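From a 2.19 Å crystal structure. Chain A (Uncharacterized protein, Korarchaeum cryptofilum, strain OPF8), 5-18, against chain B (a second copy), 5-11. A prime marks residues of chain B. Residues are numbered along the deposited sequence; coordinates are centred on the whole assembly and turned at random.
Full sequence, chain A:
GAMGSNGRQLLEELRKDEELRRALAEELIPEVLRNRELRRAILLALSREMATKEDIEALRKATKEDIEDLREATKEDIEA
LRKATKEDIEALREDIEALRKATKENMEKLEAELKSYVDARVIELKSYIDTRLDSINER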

ATOM      1  N   SER A   5      -5.070 -56.762  44.616  1.00 62.11           N
ATOM      2  CA  SER A   5      -6.543 -56.697  44.883  1.00 63.22           C
ATOM      3  C   SER A   5      -7.049 -55.252  44.882  1.00 62.16           C
ATOM      4  O   SER A   5      -8.053 -54.937  44.249  1.00 60.12           O
ATOM      5  N   ASN A   6      -6.347 -54.387  45.605  1.00 62.48           N
ATOM      6  CA  ASN A   6      -6.618 -52.953  45.591  1.00 64.31           C
ATOM      7  C   ASN A   6      -6.430 -52.384  44.179  1.00 62.07           C
ATOM      8  O   ASN A   6      -7.287 -51.655  43.667  1.00 58.86           O
ATOM      9  N   GLY A   7      -5.306 -52.736  43.556  1.00 60.43           N
ATOM     10  CA  GLY A   7      -5.015 -52.358  42.172  1.00 60.24           C
ATOM     11  C   GLY A   7      -5.880 -53.079  41.148  1.00 60.73           C
ATOM     12  O   GLY A   7      -6.200 -52.519  40.097  1.00 58.17           O
ATOM     13  N   ARG A   8      -6.255 -54.323  41.452  1.00 61.45           N
ATOM     14  CA  ARG A   8      -7.142 -55.098  40.581  1.00 62.05           C
ATOM     15  C   ARG A   8      -8.508 -54.420  40.513  1.00 61.98           C
ATOM     16  O   ARG A   8      -9.113 -54.315  39.446  1.00 61.30           O
ATOM     17  N   GLN A   9      -8.994 -53.979  41.670  1.00 62.03           N
ATOM     18  CA  GLN A   9     -10.232 -53.213  41.755  1.00 63.62           C
ATOM     19  C   GLN A   9     -10.141 -51.906  40.991  1.00 60.96           C
ATOM     20  O   GLN A   9     -11.064 -51.545  40.264  1.00 60.61           O
ATOM     21  N   LEU A  10      -9.032 -51.198  41.189  1.00 58.76           N
ATOM     22  CA  LEU A  10      -8.791 -49.922  40.530  1.00 56.31           C
ATOM     23  C   LEU A  10      -8.843 -50.085  39.018  1.00 55.19           C
ATOM     24  O   LEU A  10      -9.516 -49.314  38.331  1.00 54.35           O
ATOM     25  N   LEU A  11      -8.140 -51.098  38.512  1.00 54.25           N
ATOM     26  CA  LEU A  11      -8.158 -51.426  37.081  1.00 54.77           C
ATOM     27  C   LEU A  11      -9.583 -51.631  36.569  1.00 56.46           C
ATOM     28  O   LEU A  11      -9.951 -51.136  35.503  1.00 55.15           O
ATOM     29  N   GLU A  12     -10.378 -52.355  37.348  1.00 57.16           N
ATOM     30  CA  GLU A  12     -11.765 -52.622  36.998  1.00 59.40           C
ATOM     31  C   GLU A  12     -12.588 -51.332  36.897  1.00 57.36           C
ATOM     32  O   GLU A  12     -13.320 -51.127  35.926  1.00 56.08           O
ATOM     33  N   GLU A  13     -12.459 -50.469  37.902  1.00 56.78           N
ATOM     34  CA  GLU A  13     -13.182 -49.188  37.927  1.00 57.94           C
ATOM     35  C   GLU A  13     -12.798 -48.316  36.733  1.00 58.10           C
ATOM     36  O   GLU A  13     -13.650 -47.651  36.146  1.00 60.47           O
ATOM     37  N   LEU A  14     -11.515 -48.328  36.380  1.00 57.46           N
ATOM     38  CA  LEU A  14     -11.018 -47.552  35.247  1.00 58.02           C
ATOM     39  C   LEU A  14     -11.593 -48.013  33.907  1.00 59.13           C
ATOM     40  O   LEU A  14     -11.901 -47.186  33.051  1.00 59.57           O
ATOM     41  N   ARG A  15     -11.732 -49.324  33.724  1.00 59.96           N
ATOM     42  CA  ARG A  15     -12.401 -49.861  32.530  1.00 62.34           C
ATOM     43  C   ARG A  15     -13.836 -49.342  32.433  1.00 62.13           C
ATOM     44  O   ARG A  15     -14.301 -48.983  31.356  1.00 64.44           O
ATOM     45  N   LYS A  16     -14.521 -49.304  33.571  1.00 61.86           N
ATOM     46  CA  LYS A  16     -15.925 -48.907  33.644  1.00 63.56           C
ATOM     47  C   LYS A  16     -16.149 -47.391  33.533  1.00 61.81           C
ATOM     48  O   LYS A  16     -17.040 -46.942  32.806  1.00 63.72           O
ATOM     49  N   ASP A  17     -15.336 -46.614  34.247  1.00 63.35           N
ATOM     50  CA  ASP A  17     -15.564 -45.174  34.423  1.00 59.22           C
ATOM     51  C   ASP A  17     -14.527 -44.342  33.660  1.00 57.21           C
ATOM     52  O   ASP A  17     -13.384 -44.213  34.091  1.00 55.54           O
ATOM     53  N   GLU A  18     -14.940 -43.765  32.536  1.00 57.29           N
ATOM     54  CA  GLU A  18     -14.029 -42.992  31.692  1.00 57.72           C
ATOM     55  C   GLU A  18     -13.658 -41.648  32.343  1.00 55.34           C
ATOM     56  O   GLU A  18     -12.551 -41.152  32.146  1.00 55.32           O
TER
ATOM     57  N   SER B   5     -15.584 -45.218  43.942  1.00 87.91           N
ATOM     58  CA  SER B   5     -15.409 -44.810  45.374  1.00 88.90           C
ATOM     59  C   SER B   5     -13.968 -45.003  45.837  1.00 87.55           C
ATOM     60  O   SER B   5     -13.374 -44.107  46.441  1.00 86.74           O
ATOM     61  N   ASN B   6     -13.414 -46.179  45.554  1.00 87.26           N
ATOM     62  CA  ASN B   6     -12.001 -46.454  45.804  1.00 86.04           C
ATOM     63  C   ASN B   6     -11.112 -45.505  44.998  1.00 82.84           C
ATOM     64  O   ASN B   6     -10.178 -44.900  45.532  1.00 80.19           O
ATOM     65  N   GLY B   7     -11.418 -45.385  43.708  1.00 82.01           N
ATOM     66  CA  GLY B   7     -10.725 -44.456  42.817  1.00 81.22           C
ATOM     67  C   GLY B   7     -11.038 -42.998  43.104  1.00 79.70           C
ATOM     68  O   GLY B   7     -10.193 -42.122  42.902  1.00 79.31           O
ATOM     69  N   ARG B   8     -12.256 -42.732  43.564  1.00 78.73           N
ATOM     70  CA  ARG B   8     -12.659 -41.375  43.933  1.00 78.14           C
ATOM     71  C   ARG B   8     -11.849 -40.883  45.125  1.00 75.71           C
ATOM     72  O   ARG B   8     -11.398 -39.738  45.152  1.00 73.61           O
ATOM     73  N   GLN B   9     -11.676 -41.767  46.105  1.00 76.47           N
ATOM     74  CA  GLN B   9     -10.810 -41.503  47.259  1.00 77.58           C
ATOM     75  C   GLN B   9      -9.363 -41.283  46.831  1.00 73.97           C
ATOM     76  O   GLN B   9      -8.707 -40.340  47.287  1.00 73.41           O
ATOM     77  N   LEU B  10      -8.878 -42.154  45.948  1.00 71.20           N
ATOM     78  CA  LEU B  10      -7.509 -42.070  45.438  1.00 69.67           C
ATOM     79  C   LEU B  10      -7.258 -40.724  44.767  1.00 66.80           C
ATOM     80  O   LEU B  10      -6.248 -40.070  45.039  1.00 64.83           O
ATOM     81  N   LEU B  11      -8.183 -40.323  43.896  1.00 65.69           N
ATOM     82  CA  LEU B  11      -8.123 -39.017  43.234  1.00 66.33           C
ATOM     83  C   LEU B  11      -8.001 -37.884  44.247  1.00 66.75           C
ATOM     84  O   LEU B  11      -7.192 -36.975  44.069  1.00 67.12           O
TER

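What is the strongest polar tie between the two stretches? It is the salt bridge from Asp17 to Arg8′, with Asp17 OD2 2.7 Å from Arg8′ NH1. Asp17 points toward chain B with chi1 t, and its carboxylate meets the guanidinium at the edge, near its plane, where the N-H groups can donate. Arg8′ starts sideways, but its m, m, t chain brings its end to the acid. Asp17 also serves as an N-cap, using OD1, so the two oxygens have separate partners.

How does Glu13 hold the start of the chain B helix? Its side chain points toward chain B, with chi1 at -144° and chi2 t, and reaches the backbone nitrogens of Ser5′ and Gly7′, which have no backbone acceptor within the stretch. Gly7′ N donates to Glu13 OE2 at 3.3 Å, and Ser5′ N makes a weak bond to Glu13 OE1 at 3.1 Å. Gly7′ has no side chain, and a CB there would lie only 3.2 Å from Glu13 OE1.

What packs beside these polar contacts? Leu10 and Leu10′ are both t, p, and Leu10 CD2 meets Leu10′ CD2 at 3.7 Å, while Leu10 CD1 lies 4.3 Å from Gly7′ CA. Asn6′ points toward chain A, its CB 3.7 Å from Gln9 NE2; Gln9, t, t, also points across.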

ATOM      1  CB  SER A   5      -6.884 -57.370  46.214  1.00 65.18           C
ATOM      2  OG  SER A   5      -8.289 -57.474  46.385  1.00 66.48           O
ATOM      3  CB  ASN A   6      -5.675 -52.237  46.571  1.00 68.76           C
ATOM      4  CG  ASN A   6      -6.320 -51.054  47.268  1.00 72.80           C
ATOM      5  OD1 ASN A   6      -5.754 -49.970  47.269  1.00 75.76           O
ATOM      6  ND2 ASN A   6      -7.483 -51.261  47.899  1.00 74.11           N
ATOM      7  CB  ARG A   8      -7.309 -56.544  41.081  1.00 65.18           C
ATOM      8  CG  ARG A   8      -6.124 -57.493  40.871  1.00 67.52           C
ATOM      9  CD  ARG A   8      -6.567 -58.787  40.212  1.00 69.67           C
ATOM     10  NE  ARG A   8      -7.447 -58.535  39.072  1.00 70.91           N
ATOM     11  CZ  ARG A   8      -8.187 -59.459  38.461  1.00 71.59           C
ATOM     12  NH1 ARG A   8      -8.958 -59.102  37.444  1.00 71.29           N
ATOM     13  NH2 ARG A   8      -8.163 -60.728  38.852  1.00 73.15           N
ATOM     14  CB  GLN A   9     -10.534 -52.908  43.217  1.00 65.91           C
ATOM     15  CG  GLN A   9     -11.711 -51.975  43.474  1.00 69.85           C
ATOM     16  CD  GLN A   9     -12.249 -52.076  44.892  1.00 73.19           C
ATOM     17  OE1 GLN A   9     -11.771 -52.867  45.714  1.00 74.85           O
ATOM     18  NE2 GLN A   9     -13.262 -51.274  45.179  1.00 75.58           N
ATOM     19  CB  LEU A  10      -7.437 -49.345  40.956  1.00 55.43           C
ATOM     20  CG  LEU A  10      -7.008 -48.019  40.317  1.00 55.39           C
ATOM     21  CD1 LEU A  10      -8.041 -46.926  40.544  1.00 56.22           C
ATOM     22  CD2 LEU A  10      -5.653 -47.597  40.861  1.00 54.98           C
ATOM     23  CB  LEU A  11      -7.306 -52.675  36.786  1.00 54.99           C
ATOM     24  CG  LEU A  11      -5.797 -52.484  36.642  1.00 55.55           C
ATOM     25  CD1 LEU A  11      -5.107 -53.816  36.375  1.00 55.75           C
ATOM     26  CD2 LEU A  11      -5.453 -51.483  35.549  1.00 56.09           C
ATOM     27  CB  GLU A  12     -12.387 -53.571  38.019  1.00 62.56           C
ATOM     28  CG  GLU A  12     -13.482 -54.424  37.425  1.00 67.77           C
ATOM     29  CD  GLU A  12     -12.954 -55.611  36.627  1.00 70.19           C
ATOM     30  OE1 GLU A  12     -11.888 -56.168  36.969  1.00 71.16           O
ATOM     31  OE2 GLU A  12     -13.621 -56.003  35.649  1.00 75.34           O
ATOM     32  CB  GLU A  13     -12.893 -48.415  39.218  1.00 57.79           C
ATOM     33  CG  GLU A  13     -14.080 -47.630  39.752  1.00 59.44           C
ATOM     34  CD  GLU A  13     -13.765 -46.902  41.048  1.00 60.02           C
ATOM     35  OE1 GLU A  13     -14.176 -45.729  41.212  1.00 60.17           O
ATOM     36  OE2 GLU A  13     -13.103 -47.512  41.912  1.00 60.26           O
ATOM     37  CB  LEU A  14      -9.488 -47.596  35.201  1.00 58.25           C
ATOM     38  CG  LEU A  14      -8.791 -46.825  36.325  1.00 57.16           C
ATOM     39  CD1 LEU A  14      -7.348 -47.275  36.477  1.00 56.87           C
ATOM     40  CD2 LEU A  14      -8.861 -45.333  36.067  1.00 58.20           C
ATOM     41  CB  ARG A  15     -12.405 -51.397  32.530  1.00 64.72           C
ATOM     42  CG  ARG A  15     -11.177 -52.032  31.862  1.00 67.00           C
ATOM     43  CD  ARG A  15     -11.157 -51.915  30.313  1.00 68.72           C
ATOM     44  NE  ARG A  15     -10.253 -50.859  29.864  1.00 70.33           N
ATOM     45  CZ  ARG A  15     -10.283 -50.314  28.647  1.00 72.40           C
ATOM     46  NH1 ARG A  15     -11.175 -50.706  27.738  1.00 73.80           N
ATOM     47  NH2 ARG A  15      -9.413 -49.364  28.339  1.00 73.24           N
ATOM     48  CB  LYS A  16     -16.505 -49.422  34.971  1.00 66.44           C
ATOM     49  CG  LYS A  16     -17.956 -49.052  35.231  1.00 70.31           C
ATOM     50  CD  LYS A  16     -18.549 -49.869  36.369  1.00 73.06           C
ATOM     51  CE  LYS A  16     -17.889 -49.555  37.701  1.00 74.64           C
ATOM     52  NZ  LYS A  16     -18.692 -50.074  38.845  1.00 77.72           N
ATOM     53  CB  ASP A  17     -15.521 -44.836  35.921  1.00 57.65           C
ATOM     54  CG  ASP A  17     -16.015 -43.423  36.232  1.00 57.00           C
ATOM     55  OD1 ASP A  17     -16.234 -42.616  35.302  1.00 57.15           O
ATOM     56  OD2 ASP A  17     -16.178 -43.113  37.429  1.00 55.86           O
ATOM     57  CB  GLU A  18     -14.602 -42.773  30.285  1.00 60.42           C
ATOM     58  CG  GLU A  18     -15.443 -43.936  29.753  1.00 64.53           C
ATOM     59  CD  GLU A  18     -15.377 -44.145  28.243  1.00 68.71           C
ATOM     60  OE1 GLU A  18     -14.293 -44.481  27.706  1.00 69.66           O
ATOM     61  OE2 GLU A  18     -16.437 -44.020  27.591  1.00 71.49           O
TER
ATOM     62  CB  SER B   5     -16.357 -45.598  46.281  1.00 92.15           C
ATOM     63  OG  SER B   5     -16.327 -45.093  47.604  1.00 94.78           O
ATOM     64  CB  ASN B   6     -11.667 -47.906  45.438  1.00 88.97           C
ATOM     65  CG  ASN B   6     -10.548 -48.484  46.290  1.00 91.60           C
ATOM     66  OD1 ASN B   6     -10.503 -48.293  47.513  1.00 94.07           O
ATOM     67  ND2 ASN B   6      -9.635 -49.198  45.645  1.00 92.02           N
ATOM     68  CB  ARG B   8     -14.151 -41.341  44.238  1.00 80.84           C
ATOM     69  CG  ARG B   8     -14.966 -41.682  42.998  1.00 82.95           C
ATOM     70  CD  ARG B   8     -15.280 -40.481  42.104  1.00 84.63           C
ATOM     71  NE  ARG B   8     -15.611 -40.901  40.736  1.00 85.72           N
ATOM     72  CZ  ARG B   8     -15.666 -40.095  39.674  1.00 85.45           C
ATOM     73  NH1 ARG B   8     -15.975 -40.600  38.487  1.00 84.43           N
ATOM     74  NH2 ARG B   8     -15.417 -38.792  39.781  1.00 86.42           N
ATOM     75  CB  GLN B   9     -10.890 -42.653  48.275  1.00 81.42           C
ATOM     76  CG  GLN B   9     -12.221 -42.702  49.007  1.00 84.89           C
ATOM     77  CD  GLN B   9     -12.506 -44.048  49.647  1.00 88.68           C
ATOM     78  OE1 GLN B   9     -11.712 -44.990  49.563  1.00 90.34           O
ATOM     79  NE2 GLN B   9     -13.657 -44.140  50.293  1.00 91.70           N
ATOM     80  CB  LEU B  10      -7.235 -43.211  44.452  1.00 70.15           C
ATOM     81  CG  LEU B  10      -5.851 -43.263  43.797  1.00 70.31           C
ATOM     82  CD1 LEU B  10      -4.731 -43.294  44.827  1.00 70.98           C
ATOM     83  CD2 LEU B  10      -5.759 -44.469  42.873  1.00 71.90           C
ATOM     84  CB  LEU B  11      -9.355 -38.781  42.335  1.00 66.67           C
ATOM     85  CG  LEU B  11      -9.333 -39.378  40.932  1.00 68.51           C
ATOM     86  CD1 LEU B  11     -10.628 -39.068  40.195  1.00 70.45           C
ATOM     87  CD2 LEU B  11      -8.138 -38.896  40.125  1.00 69.91           C
TER